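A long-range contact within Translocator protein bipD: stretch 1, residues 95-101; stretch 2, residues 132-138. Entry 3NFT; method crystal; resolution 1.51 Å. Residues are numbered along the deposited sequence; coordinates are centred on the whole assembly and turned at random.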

# COMPACT_ATOMS: atom_id res chain seq x y z
N LEU A 95 0.52 -14.36 11.75
CA LEU A 95 0.20 -13.09 12.39
C LEU A 95 -0.31 -12.08 11.35
O LEU A 95 -1.25 -11.35 11.58
N LEU A 96 0.35 -12.01 10.20
CA LEU A 96 -0.15 -11.14 9.13
C LEU A 96 -1.57 -11.51 8.69
O LEU A 96 -2.40 -10.64 8.47
N GLU A 97 -1.84 -12.79 8.58
CA GLU A 97 -3.18 -13.26 8.20
C GLU A 97 -4.23 -12.80 9.22
O GLU A 97 -5.34 -12.38 8.84
N ARG A 98 -3.89 -12.85 10.51
CA ARG A 98 -4.81 -12.37 11.56
C ARG A 98 -5.05 -10.88 11.47
O ARG A 98 -6.17 -10.42 11.63
N LEU A 99 -3.98 -10.12 11.21
CA LEU A 99 -4.09 -8.66 11.04
C LEU A 99 -4.94 -8.30 9.82
O LEU A 99 -5.76 -7.39 9.88
N GLU A 100 -4.76 -9.05 8.74
CA GLU A 100 -5.52 -8.84 7.51
C GLU A 100 -7.01 -9.08 7.78
O GLU A 100 -7.87 -8.31 7.34
N THR A 101 -7.30 -10.14 8.52
CA THR A 101 -8.68 -10.44 8.89
C THR A 101 -9.28 -9.32 9.74
O THR A 101 -10.44 -8.93 9.52
N GLN A 132 2.84 -7.67 0.35
CA GLN A 132 4.28 -7.50 0.16
C GLN A 132 5.05 -8.13 1.33
O GLN A 132 6.07 -8.80 1.14
N GLY A 133 4.53 -7.93 2.54
CA GLY A 133 5.12 -8.53 3.75
C GLY A 133 5.19 -10.04 3.67
O GLY A 133 6.22 -10.64 3.95
N LYS A 134 4.08 -10.66 3.26
CA LYS A 134 4.02 -12.10 3.06
C LYS A 134 5.05 -12.58 2.02
O LYS A 134 5.72 -13.59 2.24
N SER A 135 5.17 -11.86 0.91
CA SER A 135 6.18 -12.18 -0.12
C SER A 135 7.60 -12.14 0.44
O SER A 135 8.39 -13.07 0.22
N ASP A 136 7.92 -11.09 1.17
CA ASP A 136 9.27 -10.95 1.74
C ASP A 136 9.57 -12.05 2.75
O ASP A 136 10.68 -12.58 2.78
N ILE A 137 8.59 -12.38 3.59
CA ILE A 137 8.77 -13.50 4.51
C ILE A 137 9.13 -14.78 3.81
O ILE A 137 10.06 -15.49 4.20
N ASP A 138 8.34 -15.09 2.79
CA ASP A 138 8.54 -16.31 2.02
C ASP A 138 9.88 -16.31 1.31
O ASP A 138 10.59 -17.33 1.32

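How do two helices nearly eleven ångströms apart at their axes manage to touch? They run almost exactly antiparallel, at 174°, with a closest axial approach of 10.8 Å, so the gap must be bridged by side chains. The backbones come nearest where Leu96 CA lies 7.4 Å from Lys134 CA, and these two residues also have the most surface covered by the opposite stretch. The whole contact is modest, burying 212 Å² with both sides summed.

What does Leu96 do in the gap? Its CA-to-CB bond points toward the second helix, and its m,t rotamer (chi1 -70°, chi2 -177°) carries CD1 to the neighbouring backbone. There CD1 of Leu96 sits 3.7 Å from N of Lys134 and 3.9 Å from C of Gly133, a fit helped by the absence of a side chain on Gly133: an ideal CB there would point toward the first helix and come within a tight 3.3 Å of Leu96 CD1. The same methyl meets Ile137 one turn further along, with Leu96 CD1 and Ile137 CD1 3.6 Å apart. Ile137 also points toward the first helix and is m,t (chi1 -71°, chi2 160°), so the two buried side chains close an apolar patch.

How does Lys134 join this patch to a charged partner? Its CA-to-CB bond points sideways, yet the end of the side chain comes nearer the first helix because chi1 is m and chi2 to chi4 are all t, an extended chain. Along the way its CG lies 4.0 Å from Leu96 CD1, and its CE is 4.2 Å from CG of Glu97, so the aliphatic stem contributes packing before the charge is reached. Glu97 likewise starts sideways and ends nearer, its m,t side chain adding a small flanking contact.

Where does the lysine charge go? Glu100, one turn beyond Leu96, points toward the second helix in a t,t rotamer and receives it: Lys134 NZ donates a hydrogen bond to Glu100 OE1 at 2.9 Å, within a salt bridge. Two long side chains thus meet between the helices, pairing opposite charges beside the leucine contact.

Which side chains stay out of the contact? Leu95, Arg98, Leu99 and Thr101 do not reach the second helix, and Thr101 OG1 instead donates to its own helix, 3.0 Å from Glu97 O. On the other helix Gln132 points away, and its NE2 makes a weak hydrogen bond to Asp136 OD2 at 3.2 Å.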

# COMPACT_ATOMS: atom_id res chain seq x y z
CB LEU A 95 1.41 -12.55 13.15
CG LEU A 95 1.28 -11.19 13.85
CD1 LEU A 95 0.01 -11.09 14.70
CD2 LEU A 95 2.51 -10.89 14.71
CB LEU A 96 0.81 -11.14 7.92
CG LEU A 96 2.16 -10.45 8.13
CD1 LEU A 96 3.00 -10.47 6.84
CD2 LEU A 96 2.03 -9.04 8.61
CB GLU A 97 -3.19 -14.78 8.03
CG GLU A 97 -2.48 -15.21 6.75
CD GLU A 97 -2.33 -16.73 6.60
OE1 GLU A 97 -2.73 -17.48 7.52
OE2 GLU A 97 -1.82 -17.16 5.55
CB ARG A 98 -4.31 -12.74 12.95
CG ARG A 98 -4.22 -14.24 13.14
CD ARG A 98 -4.18 -14.67 14.60
NE ARG A 98 -3.00 -14.22 15.33
CZ ARG A 98 -1.79 -14.80 15.29
NH1 ARG A 98 -1.54 -15.86 14.53
NH2 ARG A 98 -0.81 -14.31 16.02
CB LEU A 99 -2.70 -8.03 10.95
CG LEU A 99 -1.88 -8.09 12.25
CD1 LEU A 99 -0.39 -7.82 12.01
CD2 LEU A 99 -2.43 -7.08 13.28
CB GLU A 100 -5.00 -9.76 6.42
CG GLU A 100 -5.78 -9.66 5.12
CD GLU A 100 -5.16 -10.48 4.00
OE1 GLU A 100 -4.08 -11.09 4.19
OE2 GLU A 100 -5.80 -10.53 2.92
CB THR A 101 -8.76 -11.80 9.61
OG1 THR A 101 -8.28 -12.82 8.73
CG2 THR A 101 -10.20 -12.12 10.01
CB GLN A 132 4.65 -6.03 0.03
CG GLN A 132 6.16 -5.73 -0.04
CD GLN A 132 6.82 -6.28 -1.30
OE1 GLN A 132 6.19 -6.35 -2.35
NE2 GLN A 132 8.09 -6.68 -1.19
CB LYS A 134 2.62 -12.52 2.62
CG LYS A 134 1.53 -12.41 3.67
CD LYS A 134 0.22 -12.88 3.05
CE LYS A 134 -1.00 -12.56 3.87
NZ LYS A 134 -2.23 -13.02 3.15
CB SER A 135 6.06 -11.22 -1.33
OG SER A 135 7.06 -11.50 -2.31
CB ASP A 136 9.47 -9.58 2.37
CG ASP A 136 9.65 -8.48 1.35
OD1 ASP A 136 10.01 -8.77 0.19
OD2 ASP A 136 9.42 -7.31 1.70
CB ILE A 137 7.48 -13.79 5.33
CG1 ILE A 137 7.26 -12.69 6.35
CG2 ILE A 137 7.53 -15.20 5.98
CD1 ILE A 137 5.79 -12.67 6.84
CB ASP A 138 7.43 -16.44 0.96
CG ASP A 138 6.10 -16.91 1.53
OD1 ASP A 138 5.13 -16.93 0.74
OD2 ASP A 138 6.01 -17.27 2.72